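Local coordinates for DNA ligase (Aquifex aeolicus, PDB 3QWU), which binds adenosine and calcium ions and is probably an ATP-dependent nucleic acid ligase with a nucleotidyltransferase-type adenylation domain, at residues V263-M266 with Y267-L271. Sequence-based numbering, arbitrary orientation.
Sequences VLFM and YEEGL
Phe265 and Glu269, one helical turn apart, make the main side-chain contact in the last turn of helix 254-269. CG of Glu269 approaches the Phe265 ring obliquely, in an off-centre CH-pi contact 4.1 Å from the ring centroid, and the closest ring atom is CE1, 3.6 Å from that CG. The glutamate suits this place because its CG packs against the aromatic ring while its charge goes elsewhere: the chain bends at chi2 (-49°), and OE2 forms a salt bridge with Lys202 of helix 195-210.

Beneath the side chains runs the i to i+4 ladder. Glu269 N donates to Phe265 O at 2.8 Å, Tyr267 N to Val263 O at 2.9 Å, and Glu268 N to Leu264 O. Gly270 then leaves the helix with phi at 94°, a backbone shape that glycine adopts readily because it has no CB to press against the preceding carbonyl.

Glu268, its CG anti to the backbone N (chi1 178°), extends its carboxylate to the start of helix 63-70, where OE1 accepts from Leu63 N and OE2 from Glu64 N; two oxygens suit two backbone N-H groups. Met266, flexible and apolar, packs on Leu277 of helix 276-299 and on Phe290 of the second subunit. Val263, Leu264 and Tyr267 also pack against that subunit, on its Ile293, Leu362 and Leu363. The helix end thus touches the start of helix 63-70, helix 276-299 and the neighbouring copy.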
ATOM      1  N   VAL A 263     -12.704  -5.488   6.806  1.00 31.87           N
ATOM      2  CA  VAL A 263     -12.766  -5.402   8.249  1.00 33.42           C
ATOM      3  C   VAL A 263     -14.078  -4.827   8.749  1.00 33.41           C
ATOM      4  O   VAL A 263     -14.659  -5.362   9.690  1.00 34.07           O
ATOM      5  CB  VAL A 263     -11.584  -4.613   8.855  1.00 34.19           C
ATOM      6  CG1 VAL A 263     -11.727  -4.555  10.356  1.00 35.82           C
ATOM      7  CG2 VAL A 263     -10.296  -5.287   8.528  1.00 33.33           C
ATOM      8  N   LEU A 264     -14.568  -3.769   8.125  1.00 32.50           N
ATOM      9  CA  LEU A 264     -15.857  -3.194   8.555  1.00 33.54           C
ATOM     10  C   LEU A 264     -17.099  -4.056   8.293  1.00 32.70           C
ATOM     11  O   LEU A 264     -18.057  -3.961   9.042  1.00 32.77           O
ATOM     12  CB  LEU A 264     -16.032  -1.752   8.054  1.00 34.24           C
ATOM     13  CG  LEU A 264     -15.030  -0.803   8.754  1.00 34.82           C
ATOM     14  CD1 LEU A 264     -14.946   0.468   8.003  1.00 38.06           C
ATOM     15  CD2 LEU A 264     -15.452  -0.554  10.184  1.00 37.99           C
ATOM     16  N   PHE A 265     -17.058  -4.903   7.258  1.00 32.23           N
ATOM     17  CA  PHE A 265     -18.075  -5.922   7.048  1.00 31.25           C
ATOM     18  C   PHE A 265     -17.991  -6.935   8.170  1.00 32.39           C
ATOM     19  O   PHE A 265     -18.981  -7.281   8.759  1.00 31.78           O
ATOM     20  CB  PHE A 265     -17.875  -6.588   5.675  1.00 30.36           C
ATOM     21  CG  PHE A 265     -18.689  -7.862   5.463  1.00 30.26           C
ATOM     22  CD1 PHE A 265     -20.014  -7.801   5.155  1.00 29.39           C
ATOM     23  CD2 PHE A 265     -18.084  -9.123   5.560  1.00 29.22           C
ATOM     24  CE1 PHE A 265     -20.763  -8.988   4.971  1.00 33.38           C
ATOM     25  CE2 PHE A 265     -18.782 -10.291   5.363  1.00 29.15           C
ATOM     26  CZ  PHE A 265     -20.129 -10.247   5.077  1.00 33.66           C
ATOM     27  N   MET A 266     -16.791  -7.421   8.472  1.00 33.99           N
ATOM     28  CA  MET A 266     -16.623  -8.366   9.607  1.00 35.14           C
ATOM     29  C   MET A 266     -17.175  -7.808  10.888  1.00 37.15           C
ATOM     30  O   MET A 266     -17.819  -8.531  11.661  1.00 38.94           O
ATOM     31  CB  MET A 266     -15.150  -8.794   9.783  1.00 34.96           C
ATOM     32  CG  MET A 266     -14.705  -9.604   8.604  1.00 31.32           C
ATOM     33  SD  MET A 266     -13.023 -10.011   8.537  1.00 34.43           S
ATOM     34  CE  MET A 266     -12.923 -11.242   9.902  1.00 25.78           C
ATOM     35  N   TYR A 267     -16.947  -6.514  11.107  1.00 37.65           N
ATOM     36  CA  TYR A 267     -17.428  -5.851  12.304  1.00 38.54           C
ATOM     37  C   TYR A 267     -18.932  -5.702  12.276  1.00 39.01           C
ATOM     38  O   TYR A 267     -19.610  -5.861  13.281  1.00 40.28           O
ATOM     39  CB  TYR A 267     -16.751  -4.490  12.418  1.00 39.50           C
ATOM     40  CG  TYR A 267     -17.316  -3.540  13.460  1.00 42.17           C
ATOM     41  CD1 TYR A 267     -16.917  -3.611  14.775  1.00 49.67           C
ATOM     42  CD2 TYR A 267     -18.234  -2.568  13.111  1.00 47.09           C
ATOM     43  CE1 TYR A 267     -17.445  -2.728  15.744  1.00 53.14           C
ATOM     44  CE2 TYR A 267     -18.768  -1.693  14.059  1.00 50.92           C
ATOM     45  CZ  TYR A 267     -18.359  -1.775  15.360  1.00 51.72           C
ATOM     46  OH  TYR A 267     -18.867  -0.901  16.281  1.00 58.99           O
ATOM     47  N   GLU A 268     -19.478  -5.349  11.130  1.00 38.60           N
ATOM     48  CA  GLU A 268     -20.900  -5.205  11.050  1.00 39.38           C
ATOM     49  C   GLU A 268     -21.562  -6.560  11.284  1.00 40.55           C
ATOM     50  O   GLU A 268     -22.543  -6.646  11.971  1.00 40.92           O
ATOM     51  CB  GLU A 268     -21.313  -4.588   9.702  1.00 38.92           C
ATOM     52  CG  GLU A 268     -22.843  -4.435   9.518  1.00 37.84           C
ATOM     53  CD  GLU A 268     -23.218  -3.617   8.294  1.00 37.20           C
ATOM     54  OE1 GLU A 268     -22.361  -3.403   7.392  1.00 34.23           O
ATOM     55  OE2 GLU A 268     -24.360  -3.141   8.252  1.00 38.77           O
ATOM     56  N   GLU A 269     -21.021  -7.612  10.698  1.00 41.57           N
ATOM     57  CA  GLU A 269     -21.656  -8.909  10.776  1.00 43.99           C
ATOM     58  C   GLU A 269     -21.250  -9.750  11.982  1.00 45.88           C
ATOM     59  O   GLU A 269     -21.867 -10.744  12.229  1.00 46.51           O
ATOM     60  CB  GLU A 269     -21.409  -9.682   9.473  1.00 43.54           C
ATOM     61  CG  GLU A 269     -22.162  -9.076   8.286  1.00 45.10           C
ATOM     62  CD  GLU A 269     -23.637  -8.807   8.574  1.00 48.12           C
ATOM     63  OE1 GLU A 269     -24.292  -9.745   9.077  1.00 53.04           O
ATOM     64  OE2 GLU A 269     -24.141  -7.662   8.339  1.00 48.57           O
ATOM     65  N   GLY A 270     -20.236  -9.354  12.738  1.00 47.64           N
ATOM     66  CA  GLY A 270     -19.692 -10.233  13.784  1.00 50.16           C
ATOM     67  C   GLY A 270     -18.496 -11.070  13.327  1.00 51.04           C
ATOM     68  O   GLY A 270     -18.490 -11.624  12.253  1.00 48.91           O
ATOM     69  N   LEU A 271     -17.477 -11.142  14.177  1.00 55.04           N
ATOM     70  CA  LEU A 271     -16.162 -11.791  13.867  1.00 57.34           C
ATOM     71  C   LEU A 271     -16.195 -13.291  14.186  1.00 60.02           C
ATOM     72  O   LEU A 271     -15.286 -14.026  13.809  1.00 60.33           O
ATOM     73  CB  LEU A 271     -15.093 -11.120  14.727  1.00 57.56           C
ATOM     74  CG  LEU A 271     -13.594 -11.346  14.666  1.00 59.01           C
ATOM     75  CD1 LEU A 271     -13.004 -10.854  16.032  1.00 57.40           C
ATOM     76  CD2 LEU A 271     -13.169 -12.791  14.348  1.00 60.86           C
TER